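PDB 1UZB: 1-pyrroline-5-carboxylate dehydrogenase from Thermus thermophilus, which probably catalyses the NAD-dependent oxidation of glutamate semialdehyde, the open form of 1-pyrroline-5-carboxylate, to glutamate in proline breakdown. Local coordinates for residues L101-A106 with Y145-L150; I139-Y144 with A495-L500. One frame throughout, in Å; residues are numbered along the deposited sequence.

Contact 1: L101-A106 with Y145-L150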
ATOM      1  N   LEU A 101       8.369   6.958 -25.999  1.00  4.99           N
ATOM      2  CA  LEU A 101       9.331   7.499 -26.954  1.00  5.92           C
ATOM      3  C   LEU A 101      10.742   7.305 -26.400  1.00  5.47           C
ATOM      4  O   LEU A 101      11.657   6.913 -27.130  1.00  6.34           O
ATOM      5  CB  LEU A 101       9.054   8.985 -27.218  1.00  6.39           C
ATOM      6  CG  LEU A 101       9.112   9.386 -28.699  1.00  8.58           C
ATOM      7  CD1 LEU A 101       8.741  10.853 -28.854  1.00  8.85           C
ATOM      8  CD2 LEU A 101      10.503   9.115 -29.259  1.00  8.20           C
ATOM      9  N   LEU A 102      10.923   7.570 -25.110  1.00  5.48           N
ATOM     10  CA  LEU A 102      12.235   7.368 -24.500  1.00  4.64           C
ATOM     11  C   LEU A 102      12.627   5.895 -24.585  1.00  5.54           C
ATOM     12  O   LEU A 102      13.756   5.565 -24.948  1.00  5.49           O
ATOM     13  CB  LEU A 102      12.244   7.812 -23.032  1.00  6.06           C
ATOM     14  CG  LEU A 102      12.788   9.219 -22.767  1.00  6.26           C
ATOM     15  CD1 LEU A 102      11.830  10.249 -23.340  1.00  8.97           C
ATOM     16  CD2 LEU A 102      12.988   9.427 -21.267  1.00  7.22           C
ATOM     17  N   LEU A 103      11.695   5.005 -24.258  1.00  5.41           N
ATOM     18  CA  LEU A 103      11.994   3.581 -24.315  1.00  5.17           C
ATOM     19  C   LEU A 103      12.425   3.159 -25.716  1.00  5.40           C
ATOM     20  O   LEU A 103      13.302   2.310 -25.873  1.00  5.25           O
ATOM     21  CB  LEU A 103      10.786   2.768 -23.852  1.00  7.00           C
ATOM     22  CG  LEU A 103      10.411   2.940 -22.377  1.00  8.47           C
ATOM     23  CD1 LEU A 103       9.104   2.215 -22.104  1.00 11.53           C
ATOM     24  CD2 LEU A 103      11.529   2.410 -21.482  1.00 12.32           C
ATOM     25  N   LYS A 104      11.814   3.749 -26.738  1.00  4.89           N
ATOM     26  CA  LYS A 104      12.196   3.432 -28.104  1.00  5.22           C
ATOM     27  C   LYS A 104      13.640   3.881 -28.329  1.00  4.90           C
ATOM     28  O   LYS A 104      14.445   3.143 -28.897  1.00  5.37           O
ATOM     29  CB  LYS A 104      11.257   4.132 -29.091  1.00  7.32           C
ATOM     30  CG  LYS A 104      11.757   4.150 -30.524  1.00  8.91           C
ATOM     31  CD  LYS A 104      11.995   2.755 -31.082  1.00 13.32           C
ATOM     32  CE  LYS A 104      10.699   2.055 -31.432  1.00 13.03           C
ATOM     33  NZ  LYS A 104      10.952   0.791 -32.196  1.00 11.92           N
ATOM     34  N   ALA A 105      13.967   5.091 -27.881  1.00  4.89           N
ATOM     35  CA  ALA A 105      15.325   5.602 -28.034  1.00  4.75           C
ATOM     36  C   ALA A 105      16.343   4.700 -27.335  1.00  4.81           C
ATOM     37  O   ALA A 105      17.439   4.479 -27.852  1.00  4.57           O
ATOM     38  CB  ALA A 105      15.419   7.024 -27.488  1.00  5.83           C
ATOM     39  N   ALA A 106      15.988   4.179 -26.163  1.00  5.11           N
ATOM     40  CA  ALA A 106      16.898   3.304 -25.434  1.00  4.61           C
ATOM     41  C   ALA A 106      17.146   2.019 -26.216  1.00  4.59           C
ATOM     42  O   ALA A 106      18.269   1.517 -26.251  1.00  5.59           O
ATOM     43  CB  ALA A 106      16.331   2.980 -24.060  1.00  5.21           C
ATOM     44  N   TYR A 145      14.687   7.344 -16.422  1.00  4.33           N
ATOM     45  CA  TYR A 145      13.844   8.533 -16.512  1.00  4.14           C
ATOM     46  C   TYR A 145      12.496   8.259 -17.186  1.00  4.40           C
ATOM     47  O   TYR A 145      11.499   8.893 -16.846  1.00  5.75           O
ATOM     48  CB  TYR A 145      14.599   9.663 -17.223  1.00  4.37           C
ATOM     49  CG  TYR A 145      15.793  10.199 -16.447  1.00  5.48           C
ATOM     50  CD1 TYR A 145      16.897  10.726 -17.113  1.00  4.69           C
ATOM     51  CD2 TYR A 145      15.819  10.172 -15.047  1.00  5.23           C
ATOM     52  CE1 TYR A 145      18.002  11.209 -16.416  1.00  4.95           C
ATOM     53  CE2 TYR A 145      16.925  10.652 -14.333  1.00  4.83           C
ATOM     54  CZ  TYR A 145      18.011  11.166 -15.024  1.00  4.40           C
ATOM     55  OH  TYR A 145      19.121  11.608 -14.337  1.00  4.90           O
ATOM     56  N   ALA A 146      12.447   7.314 -18.124  1.00  4.03           N
ATOM     57  CA  ALA A 146      11.177   6.989 -18.776  1.00  4.32           C
ATOM     58  C   ALA A 146      10.183   6.498 -17.723  1.00  4.57           C
ATOM     59  O   ALA A 146       9.003   6.842 -17.757  1.00  4.76           O
ATOM     60  CB  ALA A 146      11.382   5.915 -19.829  1.00  5.47           C
ATOM     61  N   ARG A 147      10.673   5.678 -16.797  1.00  4.28           N
ATOM     62  CA  ARG A 147       9.848   5.128 -15.730  1.00  5.00           C
ATOM     63  C   ARG A 147       9.581   6.150 -14.630  1.00  5.06           C
ATOM     64  O   ARG A 147       8.456   6.290 -14.157  1.00  5.97           O
ATOM     65  CB  ARG A 147      10.528   3.892 -15.128  1.00  4.78           C
ATOM     66  CG  ARG A 147      10.599   2.693 -16.075  1.00  5.80           C
ATOM     67  CD  ARG A 147      11.504   1.604 -15.504  1.00  6.59           C
ATOM     68  NE  ARG A 147      11.480   0.355 -16.268  1.00  5.20           N
ATOM     69  CZ  ARG A 147      12.047   0.175 -17.456  1.00  5.45           C
ATOM     70  NH1 ARG A 147      11.964  -1.004 -18.058  1.00  6.28           N
ATOM     71  NH2 ARG A 147      12.703   1.163 -18.043  1.00  6.90           N
ATOM     72  N   ALA A 148      10.620   6.869 -14.225  1.00  5.28           N
ATOM     73  CA  ALA A 148      10.478   7.854 -13.165  1.00  6.40           C
ATOM     74  C   ALA A 148       9.482   8.954 -13.516  1.00  5.69           C
ATOM     75  O   ALA A 148       8.748   9.436 -12.649  1.00  5.98           O
ATOM     76  CB  ALA A 148      11.836   8.461 -12.835  1.00  5.61           C
ATOM     77  N   ALA A 149       9.449   9.344 -14.786  1.00  5.41           N
ATOM     78  CA  ALA A 149       8.543  10.398 -15.232  1.00  5.28           C
ATOM     79  C   ALA A 149       7.079  10.042 -14.967  1.00  5.66           C
ATOM     80  O   ALA A 149       6.262  10.918 -14.684  1.00  6.27           O
ATOM     81  CB  ALA A 149       8.759  10.676 -16.720  1.00  5.78           C
ATOM     82  N   LEU A 150       6.742   8.760 -15.052  1.00  6.15           N
ATOM     83  CA  LEU A 150       5.361   8.343 -14.823  1.00  8.27           C
ATOM     84  C   LEU A 150       4.907   8.575 -13.386  1.00  7.71           C
ATOM     85  O   LEU A 150       3.708   8.652 -13.111  1.00  8.09           O
ATOM     86  CB  LEU A 150       5.191   6.872 -15.200  1.00  8.09           C
ATOM     87  CG  LEU A 150       5.212   6.610 -16.711  1.00 11.01           C
ATOM     88  CD1 LEU A 150       5.350   5.122 -16.980  1.00 12.40           C
ATOM     89  CD2 LEU A 150       3.939   7.157 -17.339  1.00 10.86           C
TER
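L102 and A146 meet where the two helices lie nearest, with the CB of L102 3.8 Å from the CB of A146. One branch of L102, the CD2 methyl, reaches the backbone of the facing helix, 3.8 Å from A146 N, and lies 4.4 Å from the Y145 CB. The CB of A146 has a second apolar neighbour in L103, whose CD2 stops 3.9 Å from it. The small alanine is thus touched by two leucines, one through the base of its side chain and one through a terminal methyl.

The polar partner is R147. Its side chain crosses that of L103 at roughly a right angle, and the CD2 of L103 approaches the guanidinium obliquely, 3.8 Å from NH2. The first torsion of R147 sets CG beside the backbone N (chi1 -68°), and the chain then runs extended as far as NE. The charge is matched one helical turn back, where NH2 of R147 makes a salt bridge to OE1 of E143, while NH1 hydrogen-bonds to the carbonyl oxygen of E4. Those two partners hold the guanidinium in place as L103 packs against it. The carbonyl oxygen of A146 accepts a hydrogen bond from the hydroxyl of S99, a polar tie between the same two helices.

L103 also packs on F516 of a second subunit. The axes of the two segments approach to 9.6 Å and their directions differ by 168°, a nearly antiparallel helix pair with leucine and alanine in the interface, here joining helices 95-111 and 128-149 in the N-terminal, helical part of the aldehyde dehydrogenase fold.

Contact 2: I139-Y144 with A495-L500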
ATOM      1  N   ILE A 139      22.128   4.454 -21.608  1.00  4.59           N
ATOM      2  CA  ILE A 139      20.943   3.626 -21.772  1.00  3.98           C
ATOM      3  C   ILE A 139      20.181   3.629 -20.444  1.00  3.57           C
ATOM      4  O   ILE A 139      18.956   3.777 -20.424  1.00  4.28           O
ATOM      5  CB  ILE A 139      21.341   2.187 -22.168  1.00  4.68           C
ATOM      6  CG1 ILE A 139      21.967   2.194 -23.567  1.00  6.00           C
ATOM      7  CG2 ILE A 139      20.126   1.279 -22.139  1.00  5.44           C
ATOM      8  CD1 ILE A 139      22.709   0.920 -23.917  1.00  6.10           C
ATOM      9  N   ASP A 140      20.911   3.496 -19.337  1.00  3.96           N
ATOM     10  CA  ASP A 140      20.286   3.503 -18.014  1.00  3.47           C
ATOM     11  C   ASP A 140      19.497   4.786 -17.761  1.00  4.16           C
ATOM     12  O   ASP A 140      18.386   4.734 -17.237  1.00  4.50           O
ATOM     13  CB  ASP A 140      21.327   3.343 -16.896  1.00  5.04           C
ATOM     14  CG  ASP A 140      21.861   1.926 -16.776  1.00  5.68           C
ATOM     15  OD1 ASP A 140      21.295   1.004 -17.403  1.00  7.32           O
ATOM     16  OD2 ASP A 140      22.850   1.734 -16.033  1.00  7.09           O
ATOM     17  N   PHE A 141      20.068   5.938 -18.109  1.00  3.98           N
ATOM     18  CA  PHE A 141      19.364   7.202 -17.897  1.00  4.19           C
ATOM     19  C   PHE A 141      18.030   7.214 -18.638  1.00  4.75           C
ATOM     20  O   PHE A 141      17.008   7.624 -18.086  1.00  4.62           O
ATOM     21  CB  PHE A 141      20.206   8.392 -18.373  1.00  5.35           C
ATOM     22  CG  PHE A 141      21.232   8.861 -17.379  1.00  5.11           C
ATOM     23  CD1 PHE A 141      22.538   9.104 -17.787  1.00  5.08           C
ATOM     24  CD2 PHE A 141      20.892   9.099 -16.049  1.00  4.61           C
ATOM     25  CE1 PHE A 141      23.496   9.579 -16.891  1.00  6.32           C
ATOM     26  CE2 PHE A 141      21.842   9.576 -15.145  1.00  5.77           C
ATOM     27  CZ  PHE A 141      23.146   9.815 -15.568  1.00  4.87           C
ATOM     28  N   ILE A 142      18.036   6.767 -19.890  1.00  4.49           N
ATOM     29  CA  ILE A 142      16.813   6.752 -20.680  1.00  4.60           C
ATOM     30  C   ILE A 142      15.771   5.818 -20.065  1.00  3.42           C
ATOM     31  O   ILE A 142      14.615   6.202 -19.883  1.00  4.57           O
ATOM     32  CB  ILE A 142      17.094   6.315 -22.132  1.00  4.64           C
ATOM     33  CG1 ILE A 142      18.116   7.256 -22.777  1.00  5.49           C
ATOM     34  CG2 ILE A 142      15.802   6.335 -22.932  1.00  6.19           C
ATOM     35  CD1 ILE A 142      18.606   6.782 -24.137  1.00  6.07           C
ATOM     36  N   GLU A 143      16.186   4.597 -19.739  1.00  3.96           N
ATOM     37  CA  GLU A 143      15.283   3.611 -19.150  1.00  3.64           C
ATOM     38  C   GLU A 143      14.749   4.066 -17.793  1.00  4.44           C
ATOM     39  O   GLU A 143      13.563   3.907 -17.495  1.00  5.03           O
ATOM     40  CB  GLU A 143      16.006   2.270 -18.975  1.00  5.16           C
ATOM     41  CG  GLU A 143      16.416   1.568 -20.262  1.00  5.58           C
ATOM     42  CD  GLU A 143      15.261   0.869 -20.958  1.00  9.39           C
ATOM     43  OE1 GLU A 143      14.180   0.739 -20.352  1.00 11.14           O
ATOM     44  OE2 GLU A 143      15.439   0.435 -22.116  1.00  9.56           O
ATOM     45  N   TYR A 144      15.629   4.640 -16.977  1.00  4.91           N
ATOM     46  CA  TYR A 144      15.246   5.100 -15.650  1.00  3.79           C
ATOM     47  C   TYR A 144      14.299   6.294 -15.704  1.00  4.31           C
ATOM     48  O   TYR A 144      13.226   6.263 -15.101  1.00  4.69           O
ATOM     49  CB  TYR A 144      16.491   5.467 -14.834  1.00  4.26           C
ATOM     50  CG  TYR A 144      16.184   5.772 -13.385  1.00  4.73           C
ATOM     51  CD1 TYR A 144      16.137   4.755 -12.427  1.00  5.37           C
ATOM     52  CD2 TYR A 144      15.895   7.072 -12.979  1.00  5.06           C
ATOM     53  CE1 TYR A 144      15.809   5.035 -11.098  1.00  5.80           C
ATOM     54  CE2 TYR A 144      15.565   7.359 -11.663  1.00  4.70           C
ATOM     55  CZ  TYR A 144      15.524   6.340 -10.729  1.00  4.50           C
ATOM     56  OH  TYR A 144      15.198   6.638  -9.426  1.00  6.75           O
ATOM     57  N   ALA A 495      21.835  18.294  -7.737  1.00  6.80           N
ATOM     58  CA  ALA A 495      20.782  17.775  -8.602  1.00  7.42           C
ATOM     59  C   ALA A 495      21.180  16.313  -8.775  1.00  8.49           C
ATOM     60  O   ALA A 495      22.088  15.993  -9.542  1.00 12.47           O
ATOM     61  CB  ALA A 495      20.788  18.492  -9.948  1.00  8.02           C
ATOM     62  N   LYS A 496      20.515  15.433  -8.038  1.00  7.64           N
ATOM     63  CA  LYS A 496      20.823  14.010  -8.070  1.00  5.99           C
ATOM     64  C   LYS A 496      20.392  13.299  -9.346  1.00  5.95           C
ATOM     65  O   LYS A 496      19.208  13.026  -9.549  1.00  8.25           O
ATOM     66  CB  LYS A 496      20.195  13.327  -6.853  1.00  5.64           C
ATOM     67  CG  LYS A 496      20.895  13.631  -5.528  1.00  6.31           C
ATOM     68  CD  LYS A 496      22.334  13.116  -5.552  1.00  5.21           C
ATOM     69  CE  LYS A 496      22.841  12.728  -4.171  1.00  4.81           C
ATOM     70  NZ  LYS A 496      24.205  12.133  -4.248  1.00  4.51           N
ATOM     71  N   THR A 497      21.354  12.987 -10.208  1.00  4.52           N
ATOM     72  CA  THR A 497      21.033  12.294 -11.450  1.00  5.02           C
ATOM     73  C   THR A 497      20.762  10.823 -11.160  1.00  4.43           C
ATOM     74  O   THR A 497      21.250  10.272 -10.175  1.00  5.48           O
ATOM     75  CB  THR A 497      22.180  12.401 -12.482  1.00  4.53           C
ATOM     76  OG1 THR A 497      23.339  11.718 -11.988  1.00  6.44           O
ATOM     77  CG2 THR A 497      22.524  13.863 -12.751  1.00  6.59           C
ATOM     78  N   GLY A 498      19.971  10.191 -12.019  1.00  4.79           N
ATOM     79  CA  GLY A 498      19.654   8.786 -11.825  1.00  5.03           C
ATOM     80  C   GLY A 498      18.813   8.556 -10.585  1.00  5.71           C
ATOM     81  O   GLY A 498      18.902   7.505  -9.952  1.00  5.98           O
ATOM     82  N   ALA A 499      17.994   9.544 -10.239  1.00  4.83           N
ATOM     83  CA  ALA A 499      17.131   9.463  -9.072  1.00  5.44           C
ATOM     84  C   ALA A 499      15.788  10.107  -9.390  1.00  4.83           C
ATOM     85  O   ALA A 499      15.698  10.997 -10.239  1.00  4.76           O
ATOM     86  CB  ALA A 499      17.781  10.173  -7.894  1.00  6.83           C
ATOM     87  N   LEU A 500      14.745   9.658  -8.698  1.00  5.41           N
ATOM     88  CA  LEU A 500      13.405  10.194  -8.901  1.00  6.00           C
ATOM     89  C   LEU A 500      13.381  11.714  -8.754  1.00  6.31           C
ATOM     90  O   LEU A 500      12.720  12.403  -9.524  1.00  6.23           O
ATOM     91  CB  LEU A 500      12.436   9.564  -7.895  1.00  6.74           C
ATOM     92  CG  LEU A 500      12.253   8.045  -7.988  1.00 10.18           C
ATOM     93  CD1 LEU A 500      11.449   7.545  -6.800  1.00 12.65           C
ATOM     94  CD2 LEU A 500      11.563   7.690  -9.290  1.00 11.57           C
TER
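Y144 turns one face of its ring to the carbonyl oxygen of G498, which sits 3.6 Å above the plane and is displaced toward the rim. At the ring's edge, near its plane, comes the backbone N of L500, 3.1 Å from the Y144 OH. F141, one turn earlier, offers an edge instead: its CE2 meets the backbone N of G498 in the plane of the ring at 3.7 Å, and T497 CB stands obliquely to it, 3.9 Å from CE2. The ring of F141 also meets that of Y145, their planes about 20° apart, and the ring of F6 meets that of Y144 edge-to-face.

With CG anti to the backbone N (chi1 -172°), Y144 points its ring out across the G498-A499 peptide, and CE2 lies 3.6 Å from the backbone N of A499. Farther out, the hydroxyl is close to the CA of A499 and 3.6 Å from CG of L500, so the outer ring and hydroxyl of Y144 follow the backbone from G498 to L500.

The loop belongs to the stretch of the aldehyde dehydrogenase fold that returns from the catalytic-domain strand 468-471 toward helix 500-504 and the C-terminal strand 507-515. Helix 128-149 lies in the N-terminal part, so the two aromatic side chains bridge regions far apart in sequence.

G498 takes a left-handed backbone conformation (phi 67°). Its N-H donates a hydrogen bond to the Y145 hydroxyl oxygen, and backbone bonds tie G498 to G481 and T497 to F485. L500 also packs on E158 of a fourth subunit.

After an N-terminal helix, a four-stranded sheet and helix 73-90, the chain forms helix 95-111, runs through helix 113-124 and comes back along helix 128-149, where contact 1 closes a mostly helical loop of 38 residues. Contact 2 starts from the same last helix, one segment earlier, at 139-144, but its partner 495-500 arrives only after 350 more residues, once the chain has made the seven-stranded sheet and all but the last strand of the six-stranded one. The two loops therefore cross, since 139-144 falls within the first and 145-150 within the second. Helix 128-149 is gripped by helix 95-111 and by the late loop, with the contact centres about 10 Å apart.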